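Local structure of extracellular invertase (Aspergillus kawachii, 5XH8) at residues E273-P278 with L283-D288; N231-N236 with A240-F245; Y345-L348 with L352-Q355; I127-G132 with Y164-F169. The protein hydrolyses beta-fructofuranosides such as sucrose and, with high transfructosylation activity, probably transfers the fructosyl group to sugars to form fructooligosaccharides such as 1-kestose. One frame throughout, in Å; residues are numbered along the deposited sequence.

All four contacts belong to the beta-propeller domain. Contact 1 is central: its centre lies about 12, 14 and 18 Å from those of contacts 2, 3 and 4. Contacts 1 and 2 join through a probable hydrogen bond, E273 O to F245 N, 2.8 Å. Contacts 1 and 3 touch where the F353 ring stacks on H287 (H287 ND1 to F353 CD2, 3.4 Å), close to the sodium ion that H287 O binds. Contact 4 meets contact 2 where F245 O is 4.2 Å from T167 CG2. Glycerol is bound about 4 Å from the side chains of E273 and of T167, both hydrogen-bonded to N246, consistent with contacts 1 and 4 lining the sugar-binding pocket.

Contact 1 of 4, residues E273-P278 with L283-D288; sequences EGSDLP and LTSIHD. With NA (sodium ion), chain B.
E273 and G274 pair antiparallel with H287 and I286 at the end of the hairpin formed by strands 265-274 and 286-298, and a classic beta bulge sets both S285 and I286 opposite G274. G274 N donates a hydrogen bond of 2.8 Å to I286 O. G274 O in turn takes S285 N at 2.9 Å, while I286 N makes only a weak bond to the same oxygen. S285 OG also reaches G274 O weakly and rests 3.2 Å from S275 CA. E273 and T284 cross at about a right angle: T284 OG1 donates to E273 OE1 at 2.6 Å, meeting the carboxylate on its anti side and 32° out of plane. With OG1 anti to the carbonyl carbon (chi1 -64°) the hydroxyl reaches the carboxylate, and T284 CG2 packs on E273 CB and G274 O. H124 and W125 also bond T284 OG1. Beyond the bulge, a water links S275 OG to L283 O. With OE1 bonded to T284 and OE2 to N246, the carboxylate of E273 is held in rotation beside the bound glycerol; on the other strand, H287 O ligates sodium, 2.3 Å away.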
loop_
_atom_site.group_PDB
_atom_site.type_symbol
_atom_site.label_atom_id
_atom_site.label_comp_id
_atom_site.label_asym_id
_atom_site.label_seq_id
_atom_site.Cartn_x
_atom_site.Cartn_y
_atom_site.Cartn_z
ATOM N N GLU A 273 5.952 25.271 3.825
ATOM C CA GLU A 273 5.736 25.600 2.427
ATOM C C GLU A 273 4.710 26.732 2.336
ATOM O O GLU A 273 3.522 26.528 2.620
ATOM C CB GLU A 273 5.245 24.382 1.642
ATOM C CG GLU A 273 6.217 23.213 1.633
ATOM C CD GLU A 273 5.887 22.225 0.532
ATOM O OE1 GLU A 273 6.111 22.572 -0.656
ATOM O OE2 GLU A 273 5.359 21.142 0.861
ATOM N N GLY A 274 5.197 27.910 1.942
ATOM C CA GLY A 274 4.394 29.122 1.825
ATOM C C GLY A 274 4.072 29.541 0.409
ATOM O O GLY A 274 4.628 29.023 -0.583
ATOM N N SER A 275 3.156 30.497 0.329
ATOM C CA SER A 275 2.631 30.981 -0.935
ATOM C C SER A 275 2.048 32.363 -0.729
ATOM O O SER A 275 1.548 32.643 0.347
ATOM C CB SER A 275 1.512 30.059 -1.389
ATOM O OG SER A 275 1.066 30.376 -2.697
ATOM N N ASP A 276 2.098 33.202 -1.759
ATOM C CA ASP A 276 1.176 34.347 -1.867
ATOM C C ASP A 276 -0.184 33.840 -2.278
ATOM O O ASP A 276 -0.308 32.721 -2.774
ATOM C CB ASP A 276 1.641 35.328 -2.920
ATOM C CG ASP A 276 3.009 35.830 -2.645
ATOM O OD1 ASP A 276 3.224 36.362 -1.526
ATOM O OD2 ASP A 276 3.870 35.654 -3.533
ATOM N N LEU A 277 -1.204 34.662 -2.056
ATOM C CA LEU A 277 -2.547 34.393 -2.570
ATOM C C LEU A 277 -2.740 35.214 -3.854
ATOM O O LEU A 277 -2.210 36.321 -3.939
ATOM C CB LEU A 277 -3.603 34.749 -1.525
ATOM C CG LEU A 277 -3.525 33.951 -0.221
ATOM C CD1 LEU A 277 -4.575 34.450 0.760
ATOM C CD2 LEU A 277 -3.687 32.456 -0.469
ATOM N N PRO A 278 -3.414 34.686 -4.878
ATOM C CA PRO A 278 -3.858 33.307 -4.947
ATOM C C PRO A 278 -2.679 32.334 -5.104
ATOM O O PRO A 278 -1.599 32.716 -5.566
ATOM C CB PRO A 278 -4.665 33.299 -6.232
ATOM C CG PRO A 278 -3.831 34.173 -7.131
ATOM C CD PRO A 278 -3.218 35.233 -6.239
ATOM N N LEU A 283 3.385 25.358 -6.951
ATOM C CA LEU A 283 4.484 26.249 -6.590
ATOM C C LEU A 283 4.464 26.560 -5.126
ATOM O O LEU A 283 3.457 27.052 -4.600
ATOM C CB LEU A 283 4.424 27.580 -7.351
ATOM C CG LEU A 283 5.563 28.585 -7.044
ATOM C CD1 LEU A 283 6.894 28.018 -7.514
ATOM C CD2 LEU A 283 5.316 29.945 -7.693
ATOM N N THR A 284 5.593 26.274 -4.478
ATOM C CA THR A 284 5.884 26.775 -3.152
ATOM C C THR A 284 6.808 27.969 -3.319
ATOM O O THR A 284 7.926 27.802 -3.801
ATOM C CB THR A 284 6.563 25.704 -2.287
ATOM O OG1 THR A 284 5.640 24.629 -2.101
ATOM C CG2 THR A 284 6.956 26.296 -0.932
ATOM N N SER A 285 6.343 29.167 -2.945
ATOM C CA SER A 285 7.125 30.390 -3.221
ATOM C C SER A 285 8.022 30.730 -2.062
ATOM O O SER A 285 9.045 31.354 -2.273
ATOM C CB SER A 285 6.221 31.586 -3.567
ATOM O OG SER A 285 5.276 31.757 -2.533
ATOM N N ILE A 286 7.662 30.295 -0.853
ATOM C CA ILE A 286 8.433 30.598 0.357
ATOM C C ILE A 286 8.796 29.297 1.085
ATOM O O ILE A 286 7.909 28.554 1.473
ATOM C CB ILE A 286 7.609 31.513 1.321
ATOM C CG1 ILE A 286 7.081 32.781 0.592
ATOM C CG2 ILE A 286 8.432 31.900 2.537
ATOM C CD1 ILE A 286 8.174 33.688 0.032
ATOM N N HIS A 287 10.091 29.048 1.301
ATOM C CA HIS A 287 10.537 27.872 2.051
ATOM C C HIS A 287 11.159 28.347 3.359
ATOM O O HIS A 287 12.345 28.695 3.397
ATOM C CB HIS A 287 11.553 27.074 1.207
ATOM C CG HIS A 287 10.973 26.415 -0.013
ATOM N ND1 HIS A 287 10.742 27.094 -1.194
ATOM C CD2 HIS A 287 10.602 25.130 -0.243
ATOM C CE1 HIS A 287 10.271 26.252 -2.101
ATOM N NE2 HIS A 287 10.154 25.060 -1.540
ATOM N N ASP A 288 10.371 28.370 4.434
ATOM C CA ASP A 288 10.859 28.791 5.759
ATOM C C ASP A 288 11.463 27.631 6.559
ATOM O O ASP A 288 10.828 26.592 6.663
ATOM C CB ASP A 288 9.720 29.384 6.592
ATOM C CG ASP A 288 9.295 30.765 6.131
ATOM O OD1 ASP A 288 10.062 31.446 5.398
ATOM O OD2 ASP A 288 8.168 31.148 6.522
HETATM NA NA NA B . 14.515 29.282 3.615
HETATM O O HOH W 1 1.749 29.243 -4.930
HETATM O O HOH W 2 14.336 29.946 5.932
#

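Contact 2 of 4, residues N231-N236 with A240-F245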
loop_
_atom_site.group_PDB
_atom_site.type_symbol
_atom_site.label_atom_id
_atom_site.label_comp_id
_atom_site.label_asym_id
_atom_site.label_seq_id
_atom_site.Cartn_x
_atom_site.Cartn_y
_atom_site.Cartn_z
ATOM N N ASN A 231 -1.999 28.445 6.883
ATOM C CA ASN A 231 -1.324 29.727 6.704
ATOM C C ASN A 231 -1.420 30.674 7.900
ATOM O O ASN A 231 -1.331 31.881 7.743
ATOM C CB ASN A 231 -1.780 30.415 5.412
ATOM C CG ASN A 231 -0.724 31.346 4.845
ATOM O OD1 ASN A 231 0.472 31.193 5.089
ATOM N ND2 ASN A 231 -1.165 32.329 4.090
ATOM N N SER A 232 -1.545 30.102 9.092
ATOM C CA SER A 232 -1.458 30.843 10.317
ATOM C C SER A 232 0.021 31.091 10.588
ATOM O O SER A 232 0.907 30.618 9.840
ATOM C CB SER A 232 -2.132 30.064 11.460
ATOM O OG SER A 232 -1.599 28.755 11.606
ATOM N N THR A 233 0.287 31.859 11.637
ATOM C CA THR A 233 1.650 32.274 11.960
ATOM C C THR A 233 1.872 32.389 13.475
ATOM O O THR A 233 0.925 32.629 14.224
ATOM C CB THR A 233 1.987 33.599 11.271
ATOM O OG1 THR A 233 3.368 33.887 11.483
ATOM C CG2 THR A 233 1.113 34.763 11.828
ATOM N N TRP A 234 3.120 32.192 13.907
ATOM C CA TRP A 234 3.529 32.461 15.288
ATOM C C TRP A 234 3.567 33.982 15.492
ATOM O O TRP A 234 4.194 34.714 14.690
ATOM C CB TRP A 234 4.904 31.875 15.567
ATOM C CG TRP A 234 5.356 32.021 16.968
ATOM C CD1 TRP A 234 6.452 32.709 17.407
ATOM C CD2 TRP A 234 4.717 31.492 18.128
ATOM N NE1 TRP A 234 6.545 32.628 18.772
ATOM C CE2 TRP A 234 5.495 31.883 19.247
ATOM C CE3 TRP A 234 3.571 30.707 18.337
ATOM C CZ2 TRP A 234 5.159 31.522 20.566
ATOM C CZ3 TRP A 234 3.236 30.339 19.644
ATOM C CH2 TRP A 234 4.032 30.750 20.744
ATOM N N GLY A 235 2.891 34.447 16.551
ATOM C CA GLY A 235 2.757 35.893 16.811
ATOM C C GLY A 235 2.066 36.575 15.644
ATOM O O GLY A 235 1.005 36.148 15.220
ATOM N N ASN A 236 2.685 37.608 15.097
ATOM C CA ASN A 236 2.142 38.326 13.932
ATOM C C ASN A 236 2.974 38.148 12.654
ATOM O O ASN A 236 2.873 38.975 11.739
ATOM C CB ASN A 236 2.043 39.817 14.257
ATOM C CG ASN A 236 3.399 40.449 14.535
ATOM O OD1 ASN A 236 4.454 39.809 14.409
ATOM N ND2 ASN A 236 3.377 41.707 14.925
ATOM N N ALA A 240 9.052 34.208 13.132
ATOM C CA ALA A 240 9.106 32.778 12.787
ATOM C C ALA A 240 8.280 32.434 11.564
ATOM O O ALA A 240 7.607 31.398 11.514
ATOM C CB ALA A 240 8.687 31.953 13.986
ATOM N N GLY A 241 8.358 33.315 10.565
ATOM C CA GLY A 241 7.733 33.098 9.276
ATOM C C GLY A 241 6.266 32.807 9.433
ATOM O O GLY A 241 5.590 33.466 10.232
ATOM N N ARG A 242 5.785 31.823 8.672
ATOM C CA ARG A 242 4.423 31.328 8.799
ATOM C C ARG A 242 4.409 29.800 8.899
ATOM O O ARG A 242 5.316 29.104 8.421
ATOM C CB ARG A 242 3.553 31.781 7.630
ATOM C CG ARG A 242 3.646 33.263 7.260
ATOM C CD ARG A 242 2.500 33.669 6.339
ATOM N NE ARG A 242 1.220 33.646 7.063
ATOM C CZ ARG A 242 0.711 34.652 7.799
ATOM N NH1 ARG A 242 1.338 35.809 7.931
ATOM N NH2 ARG A 242 -0.447 34.487 8.430
ATOM N N TRP A 243 3.382 29.292 9.571
ATOM C CA TRP A 243 3.093 27.871 9.588
ATOM C C TRP A 243 2.702 27.406 8.178
ATOM O O TRP A 243 2.941 26.264 7.817
ATOM C CB TRP A 243 1.986 27.540 10.591
ATOM C CG TRP A 243 2.254 27.958 12.031
ATOM C CD1 TRP A 243 1.370 28.593 12.875
ATOM C CD2 TRP A 243 3.457 27.764 12.797
ATOM N NE1 TRP A 243 1.942 28.796 14.114
ATOM C CE2 TRP A 243 3.221 28.304 14.096
ATOM C CE3 TRP A 243 4.716 27.198 12.521
ATOM C CZ2 TRP A 243 4.190 28.276 15.104
ATOM C CZ3 TRP A 243 5.683 27.177 13.521
ATOM C CH2 TRP A 243 5.417 27.708 14.801
ATOM N N ALA A 244 2.085 28.303 7.409
ATOM C CA ALA A 244 1.970 28.178 5.972
ATOM C C ALA A 244 1.088 26.982 5.574
ATOM O O ALA A 244 0.173 26.604 6.341
ATOM C CB ALA A 244 3.361 28.160 5.335
ATOM N N PHE A 245 1.323 26.384 4.406
ATOM C CA PHE A 245 0.349 25.419 3.860
ATOM C C PHE A 245 0.650 23.950 4.071
ATOM O O PHE A 245 -0.210 23.106 3.826
ATOM C CB PHE A 245 0.141 25.705 2.400
ATOM C CG PHE A 245 -0.500 27.047 2.135
ATOM C CD1 PHE A 245 0.273 28.194 2.029
ATOM C CD2 PHE A 245 -1.880 27.155 1.978
ATOM C CE1 PHE A 245 -0.309 29.428 1.767
ATOM C CE2 PHE A 245 -2.479 28.391 1.721
ATOM C CZ PHE A 245 -1.690 29.528 1.611
HETATM O O HOH W 3 0.289 30.105 16.118
HETATM O O HOH W 4 6.220 34.359 12.792
HETATM O O HOH W 5 5.032 30.745 12.160
#
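N231 and R242 supply much of the polar grip between two loop segments that run nearly antiparallel. Side-on, R242 directs NE (3.2 Å) and NH2 (2.8 Å) at the single oxygen N231 O, which lies in the guanidinium plane. A bend in the arginine chain at chi3 (69°) turns this edge back onto the N231 carbonyl, and T233 CB sits over the centre of one guanidinium face. NE also makes a weak bond to N231 OD1. Backbone bonds add N231 N to A244 O and W243 N to S232 O, and T233 OG1 donates to G241 O at 2.6 Å in the carbonyl plane. Nonpolar contacts occupy both ends. N231 CB lies over the F245 ring, 4.2 Å from its centroid, a CH-pi contact. At the other end W234 and W243 lie side by side, with W234 CB 3.7 Å from W243 CZ2, while A240 CB packs on W234 CB. S232 OG, bonded to P229 O, meets the indole edge of W243. Waters bridge further polar atoms: one accepts from W243 NE1 at 2.9 Å and donates to T233 O, and a second, over the face of the W243 indole, joins W234 N to A240 O. The whole forms a folded connection between propeller blades, leading from the last strand of one sheet, 219-227, to strand 247-248 of the next.

Contact 3 of 4, residues Y345-L348 with L352-Q355; sequences YVWL and LFEQ
W347 and F353 meet ring to ring at the end of strand 341-348, in a beta-propeller sheet where this strand is flanked by strands 318-326 and 366-385. The contact is small and wholly apolar. W347 CZ3 lies 3.6 Å from F353 CE1, and W347 CH2 is 3.9 Å from F353 CD1, so the outer corner of the indole touches one side of the phenyl ring near its plane. The ring planes are turned 73° apart and the centroids of the six-membered ring and the phenyl are 5.6 Å apart, an oblique pair whose side chains point in opposite directions and meet near their outer atoms. W347 carries CG anti to its backbone nitrogen (chi1 179°), which extends the indole from the strand toward the loop. Its NE1 is bonded to I39 O, fixing the ring's far side, while A320 packs against it. F353 is placed from two further directions: its backbone N bonds to S349 OG, and its ring stacks on H287, whose carbonyl ligates sodium. The sodium ion lies about 5 Å from the nearest F353 side-chain atom. Around F353 the chain coils left-handed, L352, F353 and E354 all having positive phi, and closes with Q355 N bonded to L352 O at 3.0 Å.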
loop_
_atom_site.group_PDB
_atom_site.type_symbol
_atom_site.label_atom_id
_atom_site.label_comp_id
_atom_site.label_asym_id
_atom_site.label_seq_id
_atom_site.Cartn_x
_atom_site.Cartn_y
_atom_site.Cartn_z
ATOM N N TYR A 345 22.114 19.453 10.105
ATOM C CA TYR A 345 22.558 19.924 8.798
ATOM C C TYR A 345 21.380 20.526 8.067
ATOM O O TYR A 345 20.404 19.838 7.737
ATOM C CB TYR A 345 23.127 18.778 7.947
ATOM C CG TYR A 345 24.387 18.163 8.466
ATOM C CD1 TYR A 345 24.345 17.177 9.456
ATOM C CD2 TYR A 345 25.625 18.534 7.968
ATOM C CE1 TYR A 345 25.507 16.608 9.951
ATOM C CE2 TYR A 345 26.792 17.970 8.436
ATOM C CZ TYR A 345 26.737 17.008 9.435
ATOM O OH TYR A 345 27.884 16.438 9.918
ATOM N N VAL A 346 21.481 21.811 7.789
ATOM C CA VAL A 346 20.535 22.525 6.949
ATOM C C VAL A 346 20.932 22.380 5.472
ATOM O O VAL A 346 22.106 22.400 5.152
ATOM C CB VAL A 346 20.532 24.017 7.323
ATOM C CG1 VAL A 346 19.603 24.832 6.415
ATOM C CG2 VAL A 346 20.115 24.183 8.780
ATOM N N TRP A 347 19.946 22.251 4.593
ATOM C CA TRP A 347 20.183 22.199 3.152
ATOM C C TRP A 347 20.215 23.618 2.604
ATOM O O TRP A 347 19.356 24.422 2.950
ATOM C CB TRP A 347 19.042 21.445 2.464
ATOM C CG TRP A 347 19.070 21.301 0.970
ATOM C CD1 TRP A 347 20.133 20.975 0.196
ATOM C CD2 TRP A 347 17.952 21.429 0.083
ATOM N NE1 TRP A 347 19.754 20.892 -1.114
ATOM C CE2 TRP A 347 18.419 21.171 -1.216
ATOM C CE3 TRP A 347 16.597 21.745 0.263
ATOM C CZ2 TRP A 347 17.586 21.209 -2.335
ATOM C CZ3 TRP A 347 15.770 21.792 -0.848
ATOM C CH2 TRP A 347 16.263 21.525 -2.129
ATOM N N LEU A 348 21.166 23.891 1.717
ATOM C CA LEU A 348 21.176 25.124 0.922
ATOM C C LEU A 348 20.981 24.725 -0.530
ATOM O O LEU A 348 21.925 24.284 -1.208
ATOM C CB LEU A 348 22.494 25.886 1.107
ATOM C CG LEU A 348 22.560 27.306 0.488
ATOM C CD1 LEU A 348 21.601 28.223 1.222
ATOM C CD2 LEU A 348 23.985 27.885 0.512
ATOM N N LEU A 352 17.422 27.772 -6.226
ATOM C CA LEU A 352 16.146 28.345 -5.802
ATOM C C LEU A 352 15.021 27.292 -5.860
ATOM O O LEU A 352 13.924 27.544 -6.373
ATOM C CB LEU A 352 15.794 29.590 -6.644
ATOM C CG LEU A 352 16.780 30.763 -6.550
ATOM C CD1 LEU A 352 16.349 31.881 -7.496
ATOM C CD2 LEU A 352 16.871 31.271 -5.126
ATOM N N PHE A 353 15.312 26.108 -5.324
ATOM C CA PHE A 353 14.357 25.004 -5.351
ATOM C C PHE A 353 13.863 24.733 -6.775
ATOM O O PHE A 353 12.683 24.590 -7.015
ATOM C CB PHE A 353 13.214 25.283 -4.373
ATOM C CG PHE A 353 13.685 25.731 -3.018
ATOM C CD1 PHE A 353 14.088 24.797 -2.068
ATOM C CD2 PHE A 353 13.742 27.091 -2.698
ATOM C CE1 PHE A 353 14.528 25.214 -0.826
ATOM C CE2 PHE A 353 14.171 27.505 -1.449
ATOM C CZ PHE A 353 14.556 26.570 -0.510
ATOM N N GLU A 354 14.817 24.717 -7.703
ATOM C CA GLU A 354 14.588 24.484 -9.134
ATOM C C GLU A 354 13.784 25.578 -9.823
ATOM O O GLU A 354 13.127 25.316 -10.808
ATOM C CB GLU A 354 13.992 23.080 -9.372
ATOM C CG GLU A 354 14.844 22.037 -8.665
ATOM C CD GLU A 354 14.428 20.601 -8.880
ATOM O OE1 GLU A 354 13.548 20.336 -9.702
ATOM O OE2 GLU A 354 15.032 19.732 -8.223
ATOM N N GLN A 355 13.868 26.806 -9.323
ATOM C CA GLN A 355 13.258 27.972 -9.990
ATOM C C GLN A 355 14.289 28.871 -10.706
ATOM O O GLN A 355 13.901 29.764 -11.447
ATOM C CB GLN A 355 12.459 28.800 -8.971
ATOM C CG GLN A 355 11.257 28.082 -8.362
ATOM C CD GLN A 355 10.228 27.673 -9.408
ATOM O OE1 GLN A 355 9.762 26.542 -9.441
ATOM N NE2 GLN A 355 9.891 28.597 -10.282
#

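Contact 4 of 4, residues I127-G132 with Y164-F169; sequences IPYTRG and YNVTAF
Y129 presses its aromatic face against V166, and this pair is the tight heart of the contact. V166 CG2 stands 3.4 Å from the centroid of the Y129 ring and only 7° off its normal, a CH-pi contact placed almost squarely over the middle. The methyl is directed there by the V166 rotamer, which holds CG2 between the backbone nitrogen and the carbonyl carbon while CG1 turns away (chi1 -65°). On the same side of the ring, Y129 CB comes to 3.2 Å from V166 O, and Y129 CE1 is 4.0 Å from A168 CA. The phenol end reaches past F169 CB, with Y129 OH at 3.9 Å, and bonds to E134 OE1. That same carboxylate oxygen also accepts from F169 N, so E134 ties the tyrosine tip to the strand it lies against. The other side is looser: no direct hydrogen bond joins the two segments, and one water bridges them, accepting from Y129 N at 3.0 Å and donating to N165 OD1 at 2.6 Å. Farther along, R131 turns to the second subunit, bonding Q217 O and V156 O there. The contact packs the 127-132 loop of one propeller blade onto the start of strand 166-176, the first strand of the next blade, which runs on into R170 of the Arg-Asp-Pro motif characteristic of family 32 glycoside hydrolases.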
loop_
_atom_site.group_PDB
_atom_site.type_symbol
_atom_site.label_atom_id
_atom_site.label_comp_id
_atom_site.label_asym_id
_atom_site.label_seq_id
_atom_site.Cartn_x
_atom_site.Cartn_y
_atom_site.Cartn_z
ATOM N N ILE A 127 -2.379 20.830 -4.824
ATOM C CA ILE A 127 -3.206 20.054 -5.772
ATOM C C ILE A 127 -3.859 18.886 -5.068
ATOM O O ILE A 127 -3.459 18.544 -3.942
ATOM C CB ILE A 127 -2.388 19.557 -6.978
ATOM C CG1 ILE A 127 -1.222 18.633 -6.539
ATOM C CG2 ILE A 127 -1.911 20.739 -7.801
ATOM C CD1 ILE A 127 -0.504 17.951 -7.694
ATOM N N PRO A 128 -4.860 18.251 -5.712
ATOM C CA PRO A 128 -5.443 17.084 -5.035
ATOM C C PRO A 128 -4.406 15.975 -4.811
ATOM O O PRO A 128 -3.500 15.790 -5.633
ATOM C CB PRO A 128 -6.572 16.638 -5.989
ATOM C CG PRO A 128 -6.939 17.909 -6.737
ATOM C CD PRO A 128 -5.637 18.650 -6.906
ATOM N N TYR A 129 -4.526 15.285 -3.685
ATOM C CA TYR A 129 -3.586 14.237 -3.339
ATOM C C TYR A 129 -3.954 12.908 -4.019
ATOM O O TYR A 129 -5.113 12.480 -3.973
ATOM C CB TYR A 129 -3.593 14.071 -1.828
ATOM C CG TYR A 129 -2.457 13.273 -1.288
ATOM C CD1 TYR A 129 -1.218 13.866 -1.053
ATOM C CD2 TYR A 129 -2.596 11.911 -1.052
ATOM C CE1 TYR A 129 -0.155 13.131 -0.552
ATOM C CE2 TYR A 129 -1.546 11.167 -0.551
ATOM C CZ TYR A 129 -0.326 11.774 -0.301
ATOM O OH TYR A 129 0.711 11.028 0.226
ATOM N N THR A 130 -2.985 12.245 -4.642
ATOM C CA THR A 130 -3.220 10.902 -5.197
ATOM C C THR A 130 -3.054 9.868 -4.095
ATOM O O THR A 130 -2.006 9.775 -3.492
ATOM C CB THR A 130 -2.244 10.607 -6.319
ATOM O OG1 THR A 130 -2.452 11.577 -7.317
ATOM C CG2 THR A 130 -2.455 9.208 -6.932
ATOM N N ARG A 131 -4.105 9.108 -3.837
ATOM C CA ARG A 131 -4.114 8.052 -2.831
ATOM C C ARG A 131 -2.928 7.101 -3.012
ATOM O O ARG A 131 -2.630 6.676 -4.123
ATOM C CB ARG A 131 -5.440 7.262 -2.929
ATOM C CG ARG A 131 -5.623 6.144 -1.895
ATOM C CD ARG A 131 -6.093 6.686 -0.577
ATOM N NE ARG A 131 -6.320 5.621 0.384
ATOM C CZ ARG A 131 -7.406 4.854 0.431
ATOM N NH1 ARG A 131 -8.392 4.981 -0.458
ATOM N NH2 ARG A 131 -7.494 3.919 1.360
ATOM N N GLY A 132 -2.237 6.785 -1.919
ATOM C CA GLY A 132 -1.098 5.879 -1.988
ATOM C C GLY A 132 0.159 6.446 -2.639
ATOM O O GLY A 132 1.108 5.704 -2.856
ATOM N N TYR A 164 -8.241 10.408 5.803
ATOM C CA TYR A 164 -7.596 11.724 5.915
ATOM C C TYR A 164 -7.207 12.197 4.520
ATOM O O TYR A 164 -6.610 11.442 3.749
ATOM C CB TYR A 164 -6.359 11.659 6.808
ATOM C CG TYR A 164 -6.627 11.707 8.302
ATOM C CD1 TYR A 164 -7.847 11.272 8.855
ATOM C CD2 TYR A 164 -5.644 12.176 9.180
ATOM C CE1 TYR A 164 -8.069 11.302 10.235
ATOM C CE2 TYR A 164 -5.859 12.205 10.568
ATOM C CZ TYR A 164 -7.074 11.774 11.087
ATOM O OH TYR A 164 -7.318 11.804 12.451
ATOM N N ASN A 165 -7.577 13.429 4.196
ATOM C CA ASN A 165 -7.286 14.046 2.920
ATOM C C ASN A 165 -6.022 14.902 3.102
ATOM O O ASN A 165 -6.065 16.137 3.334
ATOM C CB ASN A 165 -8.489 14.880 2.492
ATOM C CG ASN A 165 -8.293 15.539 1.144
ATOM O OD1 ASN A 165 -7.379 15.220 0.391
ATOM N ND2 ASN A 165 -9.164 16.471 0.832
ATOM N N VAL A 166 -4.886 14.215 3.073
ATOM C CA VAL A 166 -3.601 14.853 3.335
ATOM C C VAL A 166 -3.093 15.766 2.207
ATOM O O VAL A 166 -3.336 15.497 1.040
ATOM C CB VAL A 166 -2.516 13.817 3.654
ATOM C CG1 VAL A 166 -2.855 13.098 4.954
ATOM C CG2 VAL A 166 -2.312 12.848 2.480
ATOM N N THR A 167 -2.369 16.829 2.581
ATOM C CA THR A 167 -1.607 17.654 1.648
ATOM C C THR A 167 -0.282 16.993 1.258
ATOM O O THR A 167 0.248 17.249 0.165
ATOM C CB THR A 167 -1.254 19.021 2.250
ATOM O OG1 THR A 167 -0.748 18.861 3.583
ATOM C CG2 THR A 167 -2.485 19.945 2.261
ATOM N N ALA A 168 0.228 16.186 2.187
ATOM C CA ALA A 168 1.512 15.523 2.145
ATOM C C ALA A 168 1.548 14.559 3.311
ATOM O O ALA A 168 0.869 14.777 4.336
ATOM C CB ALA A 168 2.653 16.524 2.310
ATOM N N PHE A 169 2.371 13.518 3.165
ATOM C CA PHE A 169 2.514 12.481 4.175
ATOM C C PHE A 169 3.875 11.781 4.044
ATOM O O PHE A 169 3.977 10.674 3.511
ATOM C CB PHE A 169 1.353 11.499 4.041
ATOM C CG PHE A 169 1.242 10.528 5.174
ATOM C CD1 PHE A 169 0.830 10.949 6.422
ATOM C CD2 PHE A 169 1.495 9.195 4.978
ATOM C CE1 PHE A 169 0.732 10.055 7.473
ATOM C CE2 PHE A 169 1.384 8.288 6.020
ATOM C CZ PHE A 169 0.992 8.722 7.272
HETATM O O HOH W 6 -6.882 16.056 -2.064
#